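Local coordinates for Serine/threonine/tyrosine-interacting protein (Homo sapiens, PDB 2R0B) that is a catalytically inactive phosphatase that anchors the MAP kinases ERK1 and ERK2 in the nucleus and keeps FBXW7 out of its SCF ubiquitin ligase complex, at residues A[38-50]-A[96-108]. Residues are numbered along the deposited sequence; the frame is centred on the assembly and turned at random.
Sequences ICIRQNIEANFIK and HGNAGISRSAAFV. With SO4 (sulfate ion), chain B.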
ATOM      1  N   ILE A  38       4.127  -2.324   4.680  1.00 11.91           N
ATOM      2  CA  ILE A  38       2.739  -2.785   4.879  1.00 12.69           C
ATOM      3  C   ILE A  38       2.616  -4.026   3.993  1.00 13.09           C
ATOM      4  O   ILE A  38       2.722  -3.938   2.775  1.00 13.11           O
ATOM      5  CB  ILE A  38       1.676  -1.729   4.519  1.00 13.01           C
ATOM      6  CG1 ILE A  38       1.849  -0.471   5.369  1.00 13.01           C
ATOM      7  CG2 ILE A  38       0.254  -2.313   4.749  1.00 12.86           C
ATOM      8  CD1 ILE A  38       0.826   0.631   5.073  1.00 13.06           C
ATOM      9  N   CYS A  39       2.408  -5.176   4.625  1.00 14.03           N
ATOM     10  CA  CYS A  39       2.367  -6.477   3.926  1.00 14.10           C
ATOM     11  C   CYS A  39       0.912  -6.971   3.941  1.00 14.70           C
ATOM     12  O   CYS A  39       0.400  -7.325   5.013  1.00 14.95           O
ATOM     13  CB  CYS A  39       3.308  -7.437   4.668  1.00 14.18           C
ATOM     14  SG  CYS A  39       3.119  -9.210   4.267  1.00 16.18           S
ATOM     15  N   ILE A  40       0.232  -6.932   2.788  1.00 13.47           N
ATOM     16  CA  ILE A  40      -1.203  -7.201   2.715  1.00 14.58           C
ATOM     17  C   ILE A  40      -1.419  -8.550   2.028  1.00 15.56           C
ATOM     18  O   ILE A  40      -0.885  -8.778   0.949  1.00 15.73           O
ATOM     19  CB  ILE A  40      -1.953  -6.139   1.883  1.00 15.24           C
ATOM     20  CG1 ILE A  40      -1.840  -4.747   2.517  1.00 15.62           C
ATOM     21  CG2 ILE A  40      -3.443  -6.558   1.689  1.00 15.06           C
ATOM     22  CD1 ILE A  40      -1.921  -3.603   1.485  1.00 19.31           C
ATOM     23  N   ARG A  41      -2.221  -9.413   2.637  1.00 16.04           N
ATOM     24  CA  ARG A  41      -2.491 -10.743   2.089  1.00 16.99           C
ATOM     25  C   ARG A  41      -3.674 -11.377   2.822  1.00 17.62           C
ATOM     26  O   ARG A  41      -4.014 -10.939   3.927  1.00 18.31           O
ATOM     27  CB  ARG A  41      -1.232 -11.618   2.203  1.00 17.67           C
ATOM     28  CG  ARG A  41      -0.963 -12.298   3.558  1.00 18.29           C
ATOM     29  CD  ARG A  41      -0.855 -11.381   4.782  1.00 19.24           C
ATOM     30  NE  ARG A  41      -0.664 -12.185   5.985  1.00 21.57           N
ATOM     31  CZ  ARG A  41      -1.642 -12.707   6.714  1.00 22.87           C
ATOM     32  NH1 ARG A  41      -1.334 -13.462   7.767  1.00 25.18           N
ATOM     33  NH2 ARG A  41      -2.921 -12.484   6.404  1.00 23.81           N
ATOM     34  N   GLN A  42      -4.312 -12.374   2.195  1.00 18.43           N
ATOM     35  CA  GLN A  42      -5.292 -13.234   2.870  1.00 19.30           C
ATOM     36  C   GLN A  42      -4.526 -14.240   3.686  1.00 19.34           C
ATOM     37  O   GLN A  42      -3.397 -14.572   3.361  1.00 17.78           O
ATOM     38  CB  GLN A  42      -6.091 -14.074   1.862  1.00 20.34           C
ATOM     39  CG  GLN A  42      -6.918 -13.366   0.842  1.00 20.98           C
ATOM     40  CD  GLN A  42      -7.740 -14.370   0.033  1.00 21.54           C
ATOM     41  OE1 GLN A  42      -7.393 -14.708  -1.097  1.00 24.49           O
ATOM     42  NE2 GLN A  42      -8.812 -14.877   0.636  1.00 23.70           N
ATOM     43  N   ASN A  43      -5.160 -14.810   4.704  1.00 19.27           N
ATOM     44  CA  ASN A  43      -4.480 -15.818   5.489  1.00 20.11           C
ATOM     45  C   ASN A  43      -4.018 -17.004   4.627  1.00 19.52           C
ATOM     46  O   ASN A  43      -2.931 -17.543   4.847  1.00 19.61           O
ATOM     47  CB  ASN A  43      -5.346 -16.273   6.661  1.00 20.55           C
ATOM     48  CG  ASN A  43      -5.543 -15.178   7.691  1.00 22.99           C
ATOM     49  OD1 ASN A  43      -4.640 -14.370   7.949  1.00 24.55           O
ATOM     50  ND2 ASN A  43      -6.746 -15.139   8.287  1.00 25.66           N
ATOM     51  N   ILE A  44      -4.817 -17.358   3.614  1.00 19.61           N
ATOM     52  CA  ILE A  44      -4.466 -18.458   2.706  1.00 19.41           C
ATOM     53  C   ILE A  44      -3.244 -18.168   1.827  1.00 18.47           C
ATOM     54  O   ILE A  44      -2.622 -19.111   1.338  1.00 18.88           O
ATOM     55  CB  ILE A  44      -5.633 -18.941   1.778  1.00 19.46           C
ATOM     56  CG1 ILE A  44      -6.163 -17.805   0.906  1.00 19.90           C
ATOM     57  CG2 ILE A  44      -6.750 -19.595   2.603  1.00 21.01           C
ATOM     58  CD1 ILE A  44      -7.103 -18.269  -0.192  1.00 20.58           C
ATOM     59  N   GLU A  45      -2.917 -16.879   1.646  1.00 17.62           N
ATOM     60  CA  GLU A  45      -1.692 -16.439   0.964  1.00 17.01           C
ATOM     61  C   GLU A  45      -0.458 -16.344   1.861  1.00 16.58           C
ATOM     62  O   GLU A  45       0.631 -16.035   1.377  1.00 15.94           O
ATOM     63  CB  GLU A  45      -1.907 -15.070   0.287  1.00 16.79           C
ATOM     64  CG  GLU A  45      -2.884 -15.070  -0.897  1.00 17.43           C
ATOM     65  CD  GLU A  45      -3.256 -13.652  -1.363  1.00 17.85           C
ATOM     66  OE1 GLU A  45      -3.512 -12.815  -0.492  1.00 17.81           O
ATOM     67  OE2 GLU A  45      -3.358 -13.394  -2.597  1.00 17.42           O
ATOM     68  N   ALA A  46      -0.620 -16.565   3.168  1.00 16.72           N
ATOM     69  CA  ALA A  46       0.471 -16.322   4.120  1.00 17.16           C
ATOM     70  C   ALA A  46       1.672 -17.293   4.011  1.00 17.34           C
ATOM     71  O   ALA A  46       2.742 -17.019   4.551  1.00 17.93           O
ATOM     72  CB  ALA A  46      -0.073 -16.223   5.571  1.00 17.81           C
ATOM     73  N   ASN A  47       1.515 -18.383   3.258  1.00 17.30           N
ATOM     74  CA  ASN A  47       2.669 -19.242   2.915  1.00 16.95           C
ATOM     75  C   ASN A  47       3.710 -18.564   2.022  1.00 17.34           C
ATOM     76  O   ASN A  47       4.899 -18.883   2.101  1.00 17.66           O
ATOM     77  CB  ASN A  47       2.244 -20.592   2.288  1.00 16.59           C
ATOM     78  CG  ASN A  47       1.291 -20.448   1.081  1.00 18.13           C
ATOM     79  OD1 ASN A  47       0.489 -19.505   0.996  1.00 17.56           O
ATOM     80  ND2 ASN A  47       1.351 -21.420   0.161  1.00 13.69           N
ATOM     81  N   PHE A  48       3.280 -17.655   1.147  1.00 16.60           N
ATOM     82  CA  PHE A  48       4.235 -16.999   0.263  1.00 16.33           C
ATOM     83  C   PHE A  48       4.280 -15.475   0.402  1.00 16.74           C
ATOM     84  O   PHE A  48       5.188 -14.844  -0.132  1.00 16.82           O
ATOM     85  CB  PHE A  48       4.055 -17.421  -1.205  1.00 16.27           C
ATOM     86  CG  PHE A  48       2.775 -16.939  -1.844  1.00 15.24           C
ATOM     87  CD1 PHE A  48       2.785 -15.878  -2.718  1.00 13.35           C
ATOM     88  CD2 PHE A  48       1.577 -17.598  -1.626  1.00 14.11           C
ATOM     89  CE1 PHE A  48       1.644 -15.447  -3.360  1.00 13.62           C
ATOM     90  CE2 PHE A  48       0.398 -17.171  -2.257  1.00 14.89           C
ATOM     91  CZ  PHE A  48       0.425 -16.081  -3.128  1.00 16.05           C
ATOM     92  N   ILE A  49       3.311 -14.898   1.117  1.00 15.88           N
ATOM     93  CA  ILE A  49       3.289 -13.459   1.358  1.00 15.49           C
ATOM     94  C   ILE A  49       3.348 -13.211   2.871  1.00 15.11           C
ATOM     95  O   ILE A  49       2.363 -13.406   3.597  1.00 16.51           O
ATOM     96  CB  ILE A  49       2.067 -12.745   0.769  1.00 14.61           C
ATOM     97  CG1 ILE A  49       1.879 -13.054  -0.708  1.00 15.14           C
ATOM     98  CG2 ILE A  49       2.218 -11.210   0.916  1.00 13.99           C
ATOM     99  CD1 ILE A  49       0.592 -12.495  -1.252  1.00 14.12           C
ATOM    100  N   LYS A  50       4.507 -12.767   3.324  1.00 16.29           N
ATOM    101  CA  LYS A  50       4.790 -12.672   4.749  1.00 17.04           C
ATOM    102  C   LYS A  50       6.000 -11.771   5.015  1.00 16.53           C
ATOM    103  O   LYS A  50       6.770 -11.477   4.101  1.00 16.05           O
ATOM    104  CB  LYS A  50       5.057 -14.078   5.297  1.00 17.39           C
ATOM    105  CG  LYS A  50       6.446 -14.601   4.959  1.00 20.79           C
ATOM    106  CD  LYS A  50       6.655 -16.003   5.489  1.00 26.97           C
ATOM    107  CE  LYS A  50       6.392 -17.049   4.436  1.00 28.87           C
ATOM    108  NZ  LYS A  50       7.567 -17.229   3.504  1.00 31.66           N
ATOM    109  N   HIS A  96       2.866  -3.439  -0.175  1.00 13.25           N
ATOM    110  CA  HIS A  96       2.769  -4.516  -1.138  1.00 12.48           C
ATOM    111  C   HIS A  96       1.586  -5.419  -0.840  1.00 13.28           C
ATOM    112  O   HIS A  96       1.145  -5.533   0.317  1.00 13.09           O
ATOM    113  CB  HIS A  96       4.100  -5.304  -1.264  1.00 12.89           C
ATOM    114  CG  HIS A  96       4.335  -6.302  -0.169  1.00 12.43           C
ATOM    115  ND1 HIS A  96       3.650  -7.501  -0.095  1.00 13.86           N
ATOM    116  CD2 HIS A  96       5.176  -6.277   0.896  1.00 14.00           C
ATOM    117  CE1 HIS A  96       4.065  -8.169   0.969  1.00 15.14           C
ATOM    118  NE2 HIS A  96       4.991  -7.454   1.580  1.00 13.50           N
ATOM    119  N   GLY A  97       1.055  -6.028  -1.902  1.00 13.11           N
ATOM    120  CA  GLY A  97       0.020  -7.025  -1.766  1.00 12.90           C
ATOM    121  C   GLY A  97       0.565  -8.311  -2.360  1.00 12.74           C
ATOM    122  O   GLY A  97       1.713  -8.691  -2.104  1.00 14.03           O
ATOM    123  N   ASN A  98      -0.260  -8.987  -3.159  1.00 13.20           N
ATOM    124  CA  ASN A  98       0.198 -10.110  -3.956  1.00 13.37           C
ATOM    125  C   ASN A  98       0.658  -9.569  -5.312  1.00 13.33           C
ATOM    126  O   ASN A  98       1.863  -9.568  -5.611  1.00 13.97           O
ATOM    127  CB  ASN A  98      -0.945 -11.131  -4.078  1.00 13.62           C
ATOM    128  CG  ASN A  98      -0.588 -12.331  -4.920  1.00 14.66           C
ATOM    129  OD1 ASN A  98       0.335 -12.283  -5.735  1.00 17.02           O
ATOM    130  ND2 ASN A  98      -1.353 -13.423  -4.758  1.00 14.74           N
ATOM    131  N   ALA A  99      -0.292  -9.057  -6.093  1.00 12.90           N
ATOM    132  CA  ALA A  99      -0.034  -8.549  -7.434  1.00 14.20           C
ATOM    133  C   ALA A  99       0.328  -7.059  -7.460  1.00 15.09           C
ATOM    134  O   ALA A  99       0.886  -6.601  -8.448  1.00 14.30           O
ATOM    135  CB  ALA A  99      -1.252  -8.815  -8.383  1.00 14.27           C
ATOM    136  N   GLY A 100       0.032  -6.304  -6.394  1.00 15.57           N
ATOM    137  CA  GLY A 100       0.244  -4.850  -6.423  1.00 16.28           C
ATOM    138  C   GLY A 100      -0.751  -4.178  -7.369  1.00 16.48           C
ATOM    139  O   GLY A 100      -0.422  -3.207  -8.061  1.00 17.71           O
ATOM    140  N   ILE A 101      -1.978  -4.679  -7.392  1.00 15.89           N
ATOM    141  CA  ILE A 101      -2.972  -4.180  -8.343  1.00 16.02           C
ATOM    142  C   ILE A 101      -4.199  -3.581  -7.670  1.00 15.39           C
ATOM    143  O   ILE A 101      -4.674  -2.518  -8.070  1.00 15.51           O
ATOM    144  CB  ILE A 101      -3.388  -5.263  -9.340  1.00 16.51           C
ATOM    145  CG1 ILE A 101      -2.193  -5.591 -10.242  1.00 17.73           C
ATOM    146  CG2 ILE A 101      -4.629  -4.842 -10.154  1.00 17.43           C
ATOM    147  CD1 ILE A 101      -2.456  -6.661 -11.281  1.00 20.57           C
ATOM    148  N   SER A 102      -4.737  -4.300  -6.691  1.00 14.36           N
ATOM    149  CA  SER A 102      -6.046  -3.960  -6.149  1.00 13.71           C
ATOM    150  C   SER A 102      -6.036  -3.542  -4.687  1.00 13.30           C
ATOM    151  O   SER A 102      -6.308  -2.385  -4.404  1.00 13.47           O
ATOM    152  CB  SER A 102      -7.036  -5.095  -6.356  1.00 14.90           C
ATOM    153  OG  SER A 102      -8.296  -4.699  -5.828  1.00 14.62           O
ATOM    154  N   ARG A 103      -5.768  -4.464  -3.768  1.00 12.62           N
ATOM    155  CA  ARG A 103      -5.675  -4.119  -2.331  1.00 13.17           C
ATOM    156  C   ARG A 103      -4.573  -3.081  -2.014  1.00 13.70           C
ATOM    157  O   ARG A 103      -4.811  -2.008  -1.403  1.00 13.74           O
ATOM    158  CB  ARG A 103      -5.427  -5.392  -1.501  1.00 12.07           C
ATOM    159  CG  ARG A 103      -6.566  -6.460  -1.605  1.00 13.99           C
ATOM    160  CD  ARG A 103      -6.187  -7.826  -1.046  1.00 13.41           C
ATOM    161  NE  ARG A 103      -5.224  -8.508  -1.919  1.00 13.49           N
ATOM    162  CZ  ARG A 103      -4.737  -9.727  -1.704  1.00 14.51           C
ATOM    163  NH1 ARG A 103      -5.150 -10.460  -0.661  1.00 13.49           N
ATOM    164  NH2 ARG A 103      -3.869 -10.242  -2.566  1.00 15.20           N
ATOM    165  N   SER A 104      -3.351  -3.412  -2.411  1.00 13.06           N
ATOM    166  CA  SER A 104      -2.213  -2.552  -2.147  1.00 13.85           C
ATOM    167  C   SER A 104      -2.392  -1.166  -2.788  1.00 13.56           C
ATOM    168  O   SER A 104      -2.170  -0.129  -2.117  1.00 12.30           O
ATOM    169  CB  SER A 104      -0.934  -3.232  -2.613  1.00 14.94           C
ATOM    170  OG  SER A 104      -1.078  -3.644  -3.947  1.00 15.95           O
ATOM    171  N   ALA A 105      -2.857  -1.153  -4.039  1.00 13.39           N
ATOM    172  CA  ALA A 105      -3.099   0.111  -4.729  1.00 13.23           C
ATOM    173  C   ALA A 105      -4.140   0.930  -3.988  1.00 12.38           C
ATOM    174  O   ALA A 105      -3.973   2.138  -3.837  1.00 11.62           O
ATOM    175  CB  ALA A 105      -3.548  -0.113  -6.167  1.00 13.04           C
ATOM    176  N   ALA A 106      -5.217   0.290  -3.516  1.00 12.70           N
ATOM    177  CA  ALA A 106      -6.251   1.051  -2.807  1.00 12.67           C
ATOM    178  C   ALA A 106      -5.698   1.753  -1.553  1.00 12.90           C
ATOM    179  O   ALA A 106      -6.036   2.909  -1.269  1.00 13.16           O
ATOM    180  CB  ALA A 106      -7.451   0.163  -2.450  1.00 12.85           C
ATOM    181  N   PHE A 107      -4.855   1.061  -0.787  1.00 13.01           N
ATOM    182  CA  PHE A 107      -4.253   1.659   0.394  1.00 13.77           C
ATOM    183  C   PHE A 107      -3.333   2.851   0.053  1.00 13.67           C
ATOM    184  O   PHE A 107      -3.308   3.843   0.790  1.00 14.01           O
ATOM    185  CB  PHE A 107      -3.546   0.588   1.251  1.00 14.15           C
ATOM    186  CG  PHE A 107      -4.490  -0.141   2.158  1.00 13.05           C
ATOM    187  CD1 PHE A 107      -4.901   0.445   3.357  1.00 15.34           C
ATOM    188  CD2 PHE A 107      -5.058  -1.361   1.764  1.00 15.25           C
ATOM    189  CE1 PHE A 107      -5.816  -0.214   4.183  1.00 15.74           C
ATOM    190  CE2 PHE A 107      -5.981  -2.010   2.573  1.00 15.64           C
ATOM    191  CZ  PHE A 107      -6.355  -1.438   3.790  1.00 16.06           C
ATOM    192  N   VAL A 108      -2.644   2.781  -1.093  1.00 13.54           N
ATOM    193  CA  VAL A 108      -1.752   3.897  -1.476  1.00 13.88           C
ATOM    194  C   VAL A 108      -2.609   5.080  -1.928  1.00 13.65           C
ATOM    195  O   VAL A 108      -2.296   6.259  -1.639  1.00 14.66           O
ATOM    196  CB  VAL A 108      -0.726   3.449  -2.545  1.00 13.84           C
ATOM    197  CG1 VAL A 108      -0.103   4.646  -3.249  1.00 13.41           C
ATOM    198  CG2 VAL A 108       0.381   2.550  -1.899  1.00 14.63           C
TER
HETATM  199  S   SO4 B   1      -3.288  -7.009  -4.643  1.00 15.39           S
HETATM  200  O1  SO4 B   1      -3.306  -6.809  -6.092  1.00 17.77           O
HETATM  201  O2  SO4 B   1      -4.683  -7.035  -4.221  1.00 15.28           O
HETATM  202  O3  SO4 B   1      -2.711  -8.302  -4.285  1.00 18.71           O
HETATM  203  O4  SO4 B   1      -2.546  -5.950  -3.962  1.00 19.11           O
HETATM  204  O   HOH W   1       6.815  -9.019   2.769  1.00 21.18           O
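Glu45 and Arg103 meet end-on from opposite directions: NH1 of Arg103 reaches OE1 of Glu45 at 2.9 Å, and its NH2 reaches OE2 at 3.2 Å. The carboxylate and guanidinium planes lie 35° apart, twisting the salt bridge. OE1 also takes Gln42 N on its anti lone pair (2.8 Å); Asn98 ND2 meets OE2 from above the carboxylate plane (2.9 Å). Two donors on each oxygen, leaving aside a weak NH2-OE1 bond, fix the carboxylate's rotation. With an alanine here, the guanidinium would probably lose the carboxylate bracing its NH1-NH2 edge, and Gln42 N and Asn98 ND2 an acceptor. Bent at chi3 (-72°), Arg103 keeps NE and NH2 on the sulfate, NE 2.8 Å from O2. Ile40 and Arg103 slide past each other, Ile40 CG2 against Arg103 CB, while Ile40 CD1 touches Phe107 CD2 at 3.9 Å. Cys39 and His96 pair in parallel strands, Cys39 CA over one face of the imidazole, whose ND1 donates in plane to Gly97 O (3.0 Å). Main-chain NH groups from Asn98 to Ser104, Gly100 apart, converge on the sulfate in the P-loop of the dual-specificity phosphatase fold, Gly97 replacing the nucleophilic cysteine; the sulfate probably sits where active relatives bind phosphate.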